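Local coordinates for protein ARF-like GTPase (Chlamydomonas reinhardtii, PDB 4M9Q) that belongs to the ADP-ribosylation factor family of small P-loop GTPases and holds phosphoaminophosphonic acid-guanylate ester together with a magnesium ion, at residues K17-N22 and T145-A150; I110-Q115 and A124-G129; A74-V79 and K163-T168; T41-G46 and I50-L55. One frame throughout, in Å; residues are numbered along the deposited sequence. Where two conformers were deposited one is given.

Contact 1 (K17-N22 and T145-A150); sequences KTTLLN and TAKMPA. With MG (magnesium ion), chain E; GNP (phosphoaminophosphonic acid-guanylate ester), chain D.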
# COMPACT_ATOMS: atom_id res chain seq x y z
N LYS A 17 -6.64 -5.64 1.74
CA LYS A 17 -6.36 -4.46 0.92
C LYS A 17 -7.65 -3.98 0.28
O LYS A 17 -8.01 -2.80 0.39
CB LYS A 17 -5.40 -4.80 -0.19
CG LYS A 17 -4.08 -5.35 0.27
CD LYS A 17 -3.14 -5.70 -0.88
CE LYS A 17 -3.58 -6.96 -1.61
NZ LYS A 17 -3.39 -8.18 -0.78
N THR A 18 -8.36 -4.88 -0.39
CA THR A 18 -9.57 -4.48 -1.07
C THR A 18 -10.59 -3.93 -0.06
O THR A 18 -11.20 -2.89 -0.31
CB THR A 18 -10.10 -5.62 -1.94
OG1 THR A 18 -9.06 -6.00 -2.85
CG2 THR A 18 -11.33 -5.22 -2.79
N THR A 19 -10.73 -4.56 1.11
CA THR A 19 -11.65 -4.07 2.14
C THR A 19 -11.20 -2.70 2.66
O THR A 19 -11.98 -1.81 2.91
CB THR A 19 -11.74 -5.07 3.30
OG1 THR A 19 -11.98 -6.39 2.77
CG2 THR A 19 -12.87 -4.70 4.31
N LEU A 20 -9.90 -2.53 2.78
CA LEU A 20 -9.35 -1.28 3.26
C LEU A 20 -9.61 -0.17 2.24
O LEU A 20 -10.07 0.91 2.56
CB LEU A 20 -7.88 -1.45 3.55
CG LEU A 20 -7.24 -0.26 4.24
CD1 LEU A 20 -6.17 -0.78 5.21
CD2 LEU A 20 -6.68 0.68 3.18
N LEU A 21 -9.42 -0.48 0.98
CA LEU A 21 -9.71 0.49 -0.04
C LEU A 21 -11.16 0.91 -0.04
O LEU A 21 -11.44 2.10 -0.10
CB LEU A 21 -9.38 -0.05 -1.40
CG LEU A 21 -9.46 1.03 -2.47
CD1 LEU A 21 -8.69 2.26 -1.95
CD2 LEU A 21 -8.95 0.52 -3.81
N ASN A 22 -12.08 -0.04 -0.01
CA ASN A 22 -13.49 0.26 0.14
C ASN A 22 -13.72 1.15 1.35
O ASN A 22 -14.31 2.20 1.22
CB ASN A 22 -14.37 -1.01 0.25
CG ASN A 22 -14.38 -1.84 -1.04
OD1 ASN A 22 -14.06 -1.33 -2.14
ND2 ASN A 22 -14.69 -3.12 -0.91
N THR A 145 -8.61 -1.50 11.55
CA THR A 145 -9.67 -2.48 11.32
C THR A 145 -10.44 -2.04 10.10
O THR A 145 -11.30 -1.19 10.15
CB THR A 145 -10.57 -2.54 12.56
OG1 THR A 145 -9.73 -2.86 13.66
CG2 THR A 145 -11.67 -3.58 12.44
N ALA A 146 -10.04 -2.57 8.97
CA ALA A 146 -10.60 -2.22 7.68
C ALA A 146 -12.05 -2.67 7.65
O ALA A 146 -12.84 -2.11 6.92
CB ALA A 146 -9.80 -2.92 6.57
N LYS A 147 -12.41 -3.70 8.41
CA LYS A 147 -13.79 -4.18 8.45
C LYS A 147 -14.40 -3.94 9.82
O LYS A 147 -14.47 -4.86 10.64
CB LYS A 147 -13.85 -5.68 8.12
CG LYS A 147 -15.24 -6.20 7.76
CD LYS A 147 -15.30 -7.71 7.65
CE LYS A 147 -16.73 -8.24 7.48
NZ LYS A 147 -17.12 -9.27 8.51
N MET A 148 -14.87 -2.73 10.06
CA MET A 148 -15.59 -2.42 11.33
C MET A 148 -16.97 -3.12 11.32
O MET A 148 -17.48 -3.51 10.26
CB MET A 148 -15.72 -0.90 11.56
CG MET A 148 -14.40 -0.18 11.86
SD MET A 148 -13.76 -0.40 13.54
CE MET A 148 -14.45 1.01 14.42
N PRO A 149 -17.57 -3.31 12.51
CA PRO A 149 -18.84 -4.04 12.57
C PRO A 149 -19.99 -3.39 11.77
O PRO A 149 -19.82 -2.32 11.22
CB PRO A 149 -19.19 -4.04 14.08
CG PRO A 149 -17.93 -3.75 14.80
CD PRO A 149 -17.05 -2.96 13.85
N ALA A 150 -21.13 -4.08 11.74
CA ALA A 150 -22.36 -3.54 11.18
C ALA A 150 -22.75 -2.25 11.89
O ALA A 150 -22.94 -2.24 13.12
CB ALA A 150 -23.50 -4.56 11.29
MG MG E . -8.28 -7.71 -3.01
PG GNP D . -6.35 -10.37 -2.26
O1G GNP D . -7.40 -9.51 -3.14
O2G GNP D . -4.95 -9.66 -2.19
O3G GNP D . -6.35 -11.80 -2.82
N3B GNP D . -6.90 -10.30 -0.66
PB GNP D . -7.22 -8.78 0.01
O1B GNP D . -7.82 -7.74 -1.08
O2B GNP D . -5.94 -8.31 0.63
O3A GNP D . -8.26 -9.17 1.15
PA GNP D . -9.76 -8.67 1.31
O1A GNP D . -10.43 -9.39 0.20
O2A GNP D . -9.74 -7.19 1.42
O5' GNP D . -10.06 -9.33 2.74
C5' GNP D . -9.75 -10.73 2.95
C4' GNP D . -10.69 -11.33 4.03
O4' GNP D . -10.42 -10.62 5.25
C3' GNP D . -12.17 -11.04 3.80
O3' GNP D . -13.02 -11.95 4.50
C2' GNP D . -12.40 -9.75 4.51
O2' GNP D . -13.71 -9.52 4.92
C1' GNP D . -11.57 -9.96 5.74
N9 GNP D . -11.17 -8.75 6.46
C8 GNP D . -10.63 -7.67 5.90
N7 GNP D . -10.32 -6.76 6.84
C5 GNP D . -10.69 -7.26 8.02
C6 GNP D . -10.65 -6.75 9.41
O6 GNP D . -10.20 -5.63 9.68
N1 GNP D . -11.09 -7.55 10.35
C2 GNP D . -11.60 -8.80 10.09
N2 GNP D . -12.04 -9.50 11.14
N3 GNP D . -11.67 -9.34 8.85
C4 GNP D . -11.26 -8.58 7.78
O HOH W 1 -10.08 -8.60 -2.45
O HOH W 2 -6.50 -6.86 -3.52

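Contact 2 (I110-Q115 and A124-G129); sequences IFANKQ and AEVVKG. With GNP (phosphoaminophosphonic acid-guanylate ester), chain D.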
# COMPACT_ATOMS: atom_id res chain seq x y z
N ILE A 110 2.33 1.20 6.58
CA ILE A 110 2.08 -0.17 6.86
C ILE A 110 0.87 -0.24 7.76
O ILE A 110 0.86 0.34 8.84
CB ILE A 110 3.30 -0.81 7.56
CG1 ILE A 110 4.53 -0.71 6.63
CG2 ILE A 110 3.01 -2.28 7.91
CD1 ILE A 110 5.86 -0.70 7.31
N PHE A 111 -0.18 -0.92 7.30
CA PHE A 111 -1.35 -1.08 8.14
C PHE A 111 -1.35 -2.44 8.79
O PHE A 111 -1.33 -3.46 8.14
CB PHE A 111 -2.61 -0.91 7.31
CG PHE A 111 -2.95 0.52 6.99
CD1 PHE A 111 -3.28 1.36 7.98
CD2 PHE A 111 -3.01 0.97 5.70
CE1 PHE A 111 -3.64 2.67 7.70
CE2 PHE A 111 -3.39 2.27 5.39
CZ PHE A 111 -3.68 3.13 6.39
N ALA A 112 -1.33 -2.45 10.11
CA ALA A 112 -1.40 -3.71 10.86
C ALA A 112 -2.88 -4.01 11.01
O ALA A 112 -3.50 -3.63 12.01
CB ALA A 112 -0.75 -3.57 12.24
N ASN A 113 -3.45 -4.65 10.01
CA ASN A 113 -4.90 -4.79 9.89
C ASN A 113 -5.51 -5.91 10.76
O ASN A 113 -4.83 -6.79 11.28
CB ASN A 113 -5.26 -4.99 8.42
CG ASN A 113 -6.74 -4.86 8.16
OD1 ASN A 113 -7.43 -4.02 8.78
ND2 ASN A 113 -7.25 -5.70 7.28
N LYS A 114 -6.82 -5.84 10.94
CA LYS A 114 -7.59 -6.91 11.63
C LYS A 114 -7.41 -6.87 13.15
O LYS A 114 -7.34 -7.89 13.79
CB LYS A 114 -7.24 -8.29 11.06
CG LYS A 114 -7.36 -8.39 9.52
CD LYS A 114 -7.71 -9.81 9.06
CE LYS A 114 -7.62 -10.01 7.57
NZ LYS A 114 -7.68 -11.44 7.13
N GLN A 115 -7.37 -5.66 13.72
CA GLN A 115 -7.19 -5.47 15.14
C GLN A 115 -8.43 -5.80 15.96
O GLN A 115 -8.37 -5.78 17.18
CB GLN A 115 -6.77 -4.05 15.46
CG GLN A 115 -5.41 -3.63 14.92
CD GLN A 115 -4.24 -4.25 15.64
OE1 GLN A 115 -4.28 -4.36 16.84
NE2 GLN A 115 -3.19 -4.61 14.93
N ALA A 124 4.42 -2.74 17.43
CA ALA A 124 5.74 -3.23 17.77
C ALA A 124 5.96 -4.59 17.14
O ALA A 124 6.84 -4.70 16.30
CB ALA A 124 5.93 -3.27 19.27
N GLU A 125 5.15 -5.60 17.50
CA GLU A 125 5.27 -6.96 16.94
C GLU A 125 5.40 -6.92 15.41
O GLU A 125 6.22 -7.60 14.85
CB GLU A 125 4.06 -7.83 17.28
CG GLU A 125 4.14 -8.63 18.57
CD GLU A 125 3.12 -9.78 18.58
OE1 GLU A 125 3.09 -10.57 17.59
OE2 GLU A 125 2.38 -9.91 19.60
N VAL A 126 4.57 -6.16 14.74
CA VAL A 126 4.61 -6.13 13.27
C VAL A 126 5.92 -5.49 12.74
O VAL A 126 6.45 -5.88 11.72
CB VAL A 126 3.36 -5.43 12.71
CG1 VAL A 126 3.49 -5.10 11.25
CG2 VAL A 126 2.13 -6.28 12.94
N VAL A 127 6.47 -4.54 13.46
CA VAL A 127 7.80 -4.03 13.13
C VAL A 127 8.88 -5.11 13.13
O VAL A 127 9.65 -5.22 12.16
CB VAL A 127 8.23 -2.91 14.10
CG1 VAL A 127 9.75 -2.66 14.03
CG2 VAL A 127 7.45 -1.64 13.79
N LYS A 128 8.92 -5.91 14.20
CA LYS A 128 9.80 -7.08 14.26
C LYS A 128 9.46 -8.01 13.12
O LYS A 128 10.34 -8.38 12.36
CB LYS A 128 9.72 -7.84 15.60
CG LYS A 128 11.00 -7.74 16.42
CD LYS A 128 11.17 -8.84 17.48
CE LYS A 128 12.26 -8.46 18.50
NZ LYS A 128 12.43 -9.41 19.65
N GLY A 129 8.19 -8.37 13.00
CA GLY A 129 7.78 -9.41 12.07
C GLY A 129 8.12 -9.07 10.63
O GLY A 129 8.48 -9.94 9.86
PG GNP D . -6.35 -10.37 -2.26
O1G GNP D . -7.40 -9.51 -3.14
O2G GNP D . -4.95 -9.66 -2.19
O3G GNP D . -6.35 -11.80 -2.82
N3B GNP D . -6.90 -10.30 -0.66
PB GNP D . -7.22 -8.78 0.01
O1B GNP D . -7.82 -7.74 -1.08
O2B GNP D . -5.94 -8.31 0.63
O3A GNP D . -8.26 -9.17 1.15
PA GNP D . -9.76 -8.67 1.31
O1A GNP D . -10.43 -9.39 0.20
O2A GNP D . -9.74 -7.19 1.42
O5' GNP D . -10.06 -9.33 2.74
C5' GNP D . -9.75 -10.73 2.95
C4' GNP D . -10.69 -11.33 4.03
O4' GNP D . -10.42 -10.62 5.25
C3' GNP D . -12.17 -11.04 3.80
O3' GNP D . -13.02 -11.95 4.50
C2' GNP D . -12.40 -9.75 4.51
O2' GNP D . -13.71 -9.52 4.92
C1' GNP D . -11.57 -9.96 5.74
N9 GNP D . -11.17 -8.75 6.46
C8 GNP D . -10.63 -7.67 5.90
N7 GNP D . -10.32 -6.76 6.84
C5 GNP D . -10.69 -7.26 8.02
C6 GNP D . -10.65 -6.75 9.41
O6 GNP D . -10.20 -5.63 9.68
N1 GNP D . -11.09 -7.55 10.35
C2 GNP D . -11.60 -8.80 10.09
N2 GNP D . -12.04 -9.50 11.14
N3 GNP D . -11.67 -9.34 8.85
C4 GNP D . -11.26 -8.58 7.78

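Contact 3 (A74-V79 and K163-T168); sequences AIVYVV and KWLVGT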
# COMPACT_ATOMS: atom_id res chain seq x y z
N ALA A 74 4.35 6.26 -3.55
CA ALA A 74 4.38 5.69 -2.21
C ALA A 74 3.62 4.38 -2.22
O ALA A 74 2.93 4.05 -3.23
CB ALA A 74 3.76 6.64 -1.21
N ILE A 75 3.73 3.65 -1.11
CA ILE A 75 3.09 2.35 -0.97
C ILE A 75 2.25 2.33 0.29
O ILE A 75 2.64 2.92 1.29
CB ILE A 75 4.17 1.26 -0.85
CG1 ILE A 75 4.64 0.87 -2.24
CG2 ILE A 75 3.65 0.05 -0.05
CD1 ILE A 75 5.23 -0.52 -2.29
N VAL A 76 1.08 1.69 0.24
CA VAL A 76 0.42 1.27 1.44
C VAL A 76 0.65 -0.24 1.46
O VAL A 76 0.28 -0.91 0.51
CB VAL A 76 -1.04 1.62 1.44
CG1 VAL A 76 -1.73 1.04 2.66
CG2 VAL A 76 -1.25 3.12 1.37
N TYR A 77 1.32 -0.77 2.50
CA TYR A 77 1.50 -2.19 2.65
C TYR A 77 0.61 -2.68 3.79
O TYR A 77 0.67 -2.14 4.90
CB TYR A 77 2.94 -2.48 2.93
CG TYR A 77 3.29 -3.95 2.75
CD1 TYR A 77 3.53 -4.46 1.50
CD2 TYR A 77 3.37 -4.80 3.84
CE1 TYR A 77 3.82 -5.79 1.35
CE2 TYR A 77 3.65 -6.13 3.68
CZ TYR A 77 3.87 -6.61 2.43
OH TYR A 77 4.18 -7.92 2.29
N VAL A 78 -0.25 -3.66 3.54
CA VAL A 78 -1.20 -4.13 4.51
C VAL A 78 -0.80 -5.52 4.95
O VAL A 78 -0.49 -6.40 4.14
CB VAL A 78 -2.61 -4.17 3.89
CG1 VAL A 78 -3.67 -4.53 4.94
CG2 VAL A 78 -2.98 -2.82 3.25
N VAL A 79 -0.81 -5.72 6.27
CA VAL A 79 -0.46 -6.99 6.87
C VAL A 79 -1.66 -7.46 7.65
O VAL A 79 -2.32 -6.66 8.33
CB VAL A 79 0.69 -6.83 7.87
CG1 VAL A 79 1.04 -8.18 8.49
CG2 VAL A 79 1.90 -6.29 7.17
N LYS A 163 -2.98 10.17 5.78
CA LYS A 163 -2.50 11.55 5.98
C LYS A 163 -1.00 11.59 6.28
O LYS A 163 -0.31 12.50 5.85
CB LYS A 163 -3.21 12.23 7.15
CG LYS A 163 -4.53 12.89 6.79
CD LYS A 163 -5.36 13.31 8.02
CE LYS A 163 -6.51 14.22 7.59
NZ LYS A 163 -6.06 15.62 7.20
N TRP A 164 -0.51 10.63 7.05
CA TRP A 164 0.93 10.53 7.27
C TRP A 164 1.63 10.28 5.94
O TRP A 164 2.67 10.86 5.67
CB TRP A 164 1.25 9.43 8.24
CG TRP A 164 2.72 9.22 8.34
CD1 TRP A 164 3.64 9.93 9.14
CD2 TRP A 164 3.53 8.31 7.56
NE1 TRP A 164 4.91 9.48 8.92
CE2 TRP A 164 4.91 8.53 7.98
CE3 TRP A 164 3.27 7.37 6.65
CZ2 TRP A 164 5.94 7.81 7.46
CZ3 TRP A 164 4.32 6.66 6.10
CH2 TRP A 164 5.63 6.89 6.50
N LEU A 165 1.08 9.40 5.10
CA LEU A 165 1.73 9.07 3.83
C LEU A 165 1.77 10.30 2.95
O LEU A 165 2.83 10.66 2.41
CB LEU A 165 0.96 8.01 3.05
CG LEU A 165 1.65 6.79 2.46
CD1 LEU A 165 0.86 6.29 1.26
CD2 LEU A 165 3.08 7.01 2.15
N VAL A 166 0.61 10.94 2.82
CA VAL A 166 0.48 12.04 1.88
C VAL A 166 1.37 13.18 2.34
O VAL A 166 2.03 13.81 1.53
CB VAL A 166 -0.99 12.46 1.68
CG1 VAL A 166 -1.02 13.76 0.90
CG2 VAL A 166 -1.74 11.33 0.94
N GLY A 167 1.42 13.41 3.63
CA GLY A 167 2.30 14.43 4.20
C GLY A 167 3.76 14.12 3.96
O GLY A 167 4.56 15.02 3.74
N THR A 168 4.12 12.86 3.99
CA THR A 168 5.50 12.51 3.71
C THR A 168 5.78 12.74 2.26
O THR A 168 6.81 13.33 1.94
CB THR A 168 5.79 11.07 4.09
OG1 THR A 168 5.50 10.91 5.48
CG2 THR A 168 7.17 10.71 3.90

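Contact 4 (T41-G46 and I50-L55); sequences TTLNEG and IEVFDL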
# COMPACT_ATOMS: atom_id res chain seq x y z
N THR A 41 -8.98 3.33 -7.75
CA THR A 41 -9.87 4.45 -7.47
C THR A 41 -9.07 5.71 -7.12
O THR A 41 -7.86 5.69 -7.05
CB THR A 41 -10.84 4.07 -6.36
OG1 THR A 41 -10.58 4.84 -5.18
CG2 THR A 41 -10.65 2.63 -6.01
N THR A 42 -9.80 6.80 -6.91
CA THR A 42 -9.24 8.09 -6.65
C THR A 42 -9.79 8.66 -5.37
O THR A 42 -10.95 8.49 -5.07
CB THR A 42 -9.53 9.02 -7.81
OG1 THR A 42 -8.71 8.64 -8.92
CG2 THR A 42 -9.23 10.46 -7.41
N LEU A 43 -8.90 9.26 -4.58
CA LEU A 43 -9.22 9.82 -3.28
C LEU A 43 -8.77 11.26 -3.24
O LEU A 43 -7.80 11.62 -3.88
CB LEU A 43 -8.40 9.12 -2.15
CG LEU A 43 -8.53 7.63 -1.94
CD1 LEU A 43 -7.73 7.21 -0.74
CD2 LEU A 43 -9.97 7.23 -1.74
N ASN A 44 -9.40 12.05 -2.39
CA ASN A 44 -8.92 13.38 -2.05
C ASN A 44 -8.31 13.40 -0.65
O ASN A 44 -8.84 12.80 0.26
CB ASN A 44 -10.07 14.35 -2.15
CG ASN A 44 -10.53 14.51 -3.56
OD1 ASN A 44 -9.73 14.38 -4.48
ND2 ASN A 44 -11.81 14.78 -3.76
N GLU A 45 -7.14 13.98 -0.50
CA GLU A 45 -6.52 14.13 0.81
C GLU A 45 -5.66 15.35 0.80
O GLU A 45 -4.68 15.42 0.06
CB GLU A 45 -5.65 12.94 1.14
CG GLU A 45 -5.01 13.00 2.54
CD GLU A 45 -6.00 13.22 3.68
OE1 GLU A 45 -6.89 12.36 3.91
OE2 GLU A 45 -5.87 14.28 4.35
N GLY A 46 -6.08 16.33 1.60
CA GLY A 46 -5.58 17.65 1.51
C GLY A 46 -5.65 18.14 0.09
O GLY A 46 -6.70 18.12 -0.55
N ILE A 50 -5.41 11.47 -5.17
CA ILE A 50 -4.62 10.24 -4.97
C ILE A 50 -5.25 9.11 -5.76
O ILE A 50 -6.39 8.73 -5.50
CB ILE A 50 -4.55 9.89 -3.47
CG1 ILE A 50 -3.84 11.04 -2.71
CG2 ILE A 50 -3.72 8.66 -3.26
CD1 ILE A 50 -4.34 11.23 -1.33
N GLU A 51 -4.50 8.61 -6.74
CA GLU A 51 -4.83 7.42 -7.46
C GLU A 51 -4.33 6.20 -6.70
O GLU A 51 -3.11 6.08 -6.45
CB GLU A 51 -4.18 7.50 -8.81
CG GLU A 51 -4.77 6.57 -9.85
CD GLU A 51 -4.14 6.78 -11.25
OE1 GLU A 51 -2.90 7.00 -11.41
OE2 GLU A 51 -4.92 6.75 -12.23
N VAL A 52 -5.25 5.31 -6.30
CA VAL A 52 -4.89 4.10 -5.59
C VAL A 52 -5.08 2.83 -6.41
O VAL A 52 -6.15 2.56 -6.87
CB VAL A 52 -5.71 3.95 -4.31
CG1 VAL A 52 -5.12 2.85 -3.45
CG2 VAL A 52 -5.71 5.26 -3.55
N PHE A 53 -4.02 2.06 -6.59
CA PHE A 53 -4.07 0.77 -7.27
C PHE A 53 -4.07 -0.38 -6.24
O PHE A 53 -3.10 -0.59 -5.55
CB PHE A 53 -2.90 0.66 -8.20
CG PHE A 53 -3.01 1.55 -9.40
CD1 PHE A 53 -2.20 2.68 -9.54
CD2 PHE A 53 -3.90 1.25 -10.43
CE1 PHE A 53 -2.27 3.47 -10.66
CE2 PHE A 53 -4.00 2.08 -11.56
CZ PHE A 53 -3.18 3.19 -11.67
N ASP A 54 -5.18 -1.09 -6.14
CA ASP A 54 -5.31 -2.21 -5.25
C ASP A 54 -4.97 -3.48 -6.03
O ASP A 54 -5.74 -3.92 -6.85
CB ASP A 54 -6.73 -2.23 -4.69
CG ASP A 54 -7.11 -3.58 -4.06
OD1 ASP A 54 -6.23 -4.30 -3.54
OD2 ASP A 54 -8.31 -3.91 -4.09
N LEU A 55 -3.78 -4.03 -5.82
CA LEU A 55 -3.32 -5.16 -6.58
C LEU A 55 -3.59 -6.44 -5.82
O LEU A 55 -3.48 -6.46 -4.60
CB LEU A 55 -1.82 -5.05 -6.80
CG LEU A 55 -1.35 -4.15 -7.95
CD1 LEU A 55 -2.43 -3.18 -8.44
CD2 LEU A 55 -0.07 -3.43 -7.60

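Contact 1 (K17-N22 and T145-A150)
GNP O2A is gripped twice by T19, which meets A146 across this contact: T19 OG1 donates to it at 2.7 Å, and T19 N at 2.8 Å. Because T19 OG1 lies beside the backbone N (chi1 -50°), both donors face the same phosphate oxygen, while the methyl CG2 is sent the other way and comes 3.7 Å from A146 O. On the next helical position the methyl A146 CB rests 3.7 Å from L20 CA. The two segments thus meet without a polar bond between them, although A146 O is bonded to S23 OG one turn further along the helix. On the ligand side, K147 N donates to GNP O6 at 3.2 Å, and K147 CB sits 3.5 Å from GNP C5, over one face of the ring. K17 NZ bridges GNP O2G (2.6 Å) and O2B, with a chain bent at its last two torsions. T18 OG1 binds magnesium at 1.9 Å beside O1G, O1B and two waters, T35 completing the shell. Helix amides, lysine and metal gather round the phosphates and probably offset much of their negative charge, while the loop holds the base through O6 and one ring face.

Contact 2 (I110-Q115 and A124-G129)
V126 turns its two methyls onto two different residues of the strand, A112 and I110, which lie two apart and therefore face helix 123-129 together. V126 CG2 meets A112 CB at 4.0 Å, and CG1 touches I110 CG2 more loosely at 4.4 Å. The fork is set by chi1 of 167°, which leaves CG1 anti to the backbone N and CG2 beside it. Between these two strand residues F111 projects to the other side of the sheet, onto V76 and F142.

Beyond A112, the centre of an inverse gamma turn, the chain bends toward the ligand. Q115 folds back over this bend: its NE2 donates to A112 O at 3.1 Å, nearly straight (161°) and in the plane of its own amide, but from 47° above the carbonyl plane. K114 runs extended across the base, with CG 3.7 Å from GNP C6 on the face opposite K147, and its NZ makes a weak bond of 3.4 Å to GNP O4' while pairing with D80. N113 ND2 lies 3.3 Å from GNP N7, well out of the base plane on the side that K114 covers; N113 OD1 accepts from A146 N and ND2 donates to A15 O, which fixes the amide's rotation. The run N113, K114, Q115 and D116 fits the NKxD base-recognition motif of small GTPases, here ending the first strand of a beta-alpha-beta unit.

Contact 3 (A74-V79 and K163-T168)
The long C-terminal helix 157-190 lies against one face of the central sheet, and here it meets strand 74-80 through a single leucine. L165 CD2 presses on A74 CB at 3.4 Å, a tight fit for two methyl carbons, while CD1 lies between A74 CB and V76 CG2, 3.8 Å from the latter. CD1 also comes 3.8 Å from I75 O, so the leucine spans the strand backbone between the two side chains. L165 has chi1 -132°, away from a staggered value; this may mean mild strain, though at this resolution it is weak evidence. V76 offers CG2 rather than CG1 because CG1 is anti to its backbone N (chi1 175°).

Helix and strand run nearly antiparallel, at 163°, with their axes 9.6 Å apart, the layered arrangement of the P-loop GTPase fold. I75, between A74 and V76, points to the other face and packs on V97 of helix 87-99, so this strand is sandwiched between helices. L165 is further enclosed by I7 and C109, from the strands flanking 74-80, and by P107.

On the helix, W164 O accepts from T168 twice, from opposite faces of its carbonyl plane: from OG1 at 2.8 Å and from the backbone N at 3.0 Å. The same hydroxyl lies 3.5 Å above the plane of the W164 indole, displaced toward its rim.

Contact 4 (T41-G46 and I50-L55)
Strands 41-45 and 50-55 run antiparallel as the two arms of a hairpin, their short axes inclined at 140° and 4.6 Å apart at closest approach, with two hydrogen-bonded pairs, T41 with V52 and L43 with I50, flanking the non-hydrogen-bonded pair T42 with E51, whose CA atoms are 4.5 Å apart. V52 N to T41 O is the straightest of the four backbone bonds, at 173° and 2.7 Å, and L43 N to I50 O and I50 N to L43 O are both 2.7 Å.

The side chains of T41, L43, I50 and V52 share one face of the sheet. L43 and V52 cross obliquely, L43 CD1 lying 4.0 Å from V52 CG2, and beside them the beta carbons of L43 and I50 come side by side at 4.1 Å between L43 CB and I50 CB. I50 CD1 reaches past L43 to E45 CB at 3.3 Å, a close contact. E45 then bends at chi2 (53°), carrying its buried carboxylate away from the hairpin to salt bridges with R159 and K163. T42 and E51 project from the other face.

Around the hairpin, strand 3-10 bonds to the backbone of E51 and F53, extending the sheet. L21 and I24 of helix 17-24 meet T41 and L43, whereas L162 and V166 of helix 157-190 close over L43, E45 and I50.

All four contacts belong to one P-loop fold with a six-stranded mixed sheet. Contacts 2, 3 and 4 use its strands: 74-80 and 108-113 are neighbours, while the hairpin of contact 4 lies toward the far edge, its centre about 22 Å from that of contact 2. Contact 1 opens first along the chain, encloses contacts 4 and 2, and interleaves with contact 3. Contacts 1 and 2 converge on the ligand at one end of the sheet, centres about 16 Å apart, and D54 of contact 4 bonds the magnesium-binding T18. Helix 157-190 of contact 3 also packs on contact 4 through V166 and the K163 to E45 salt bridge (centres about 11 Å apart), further from the ligand.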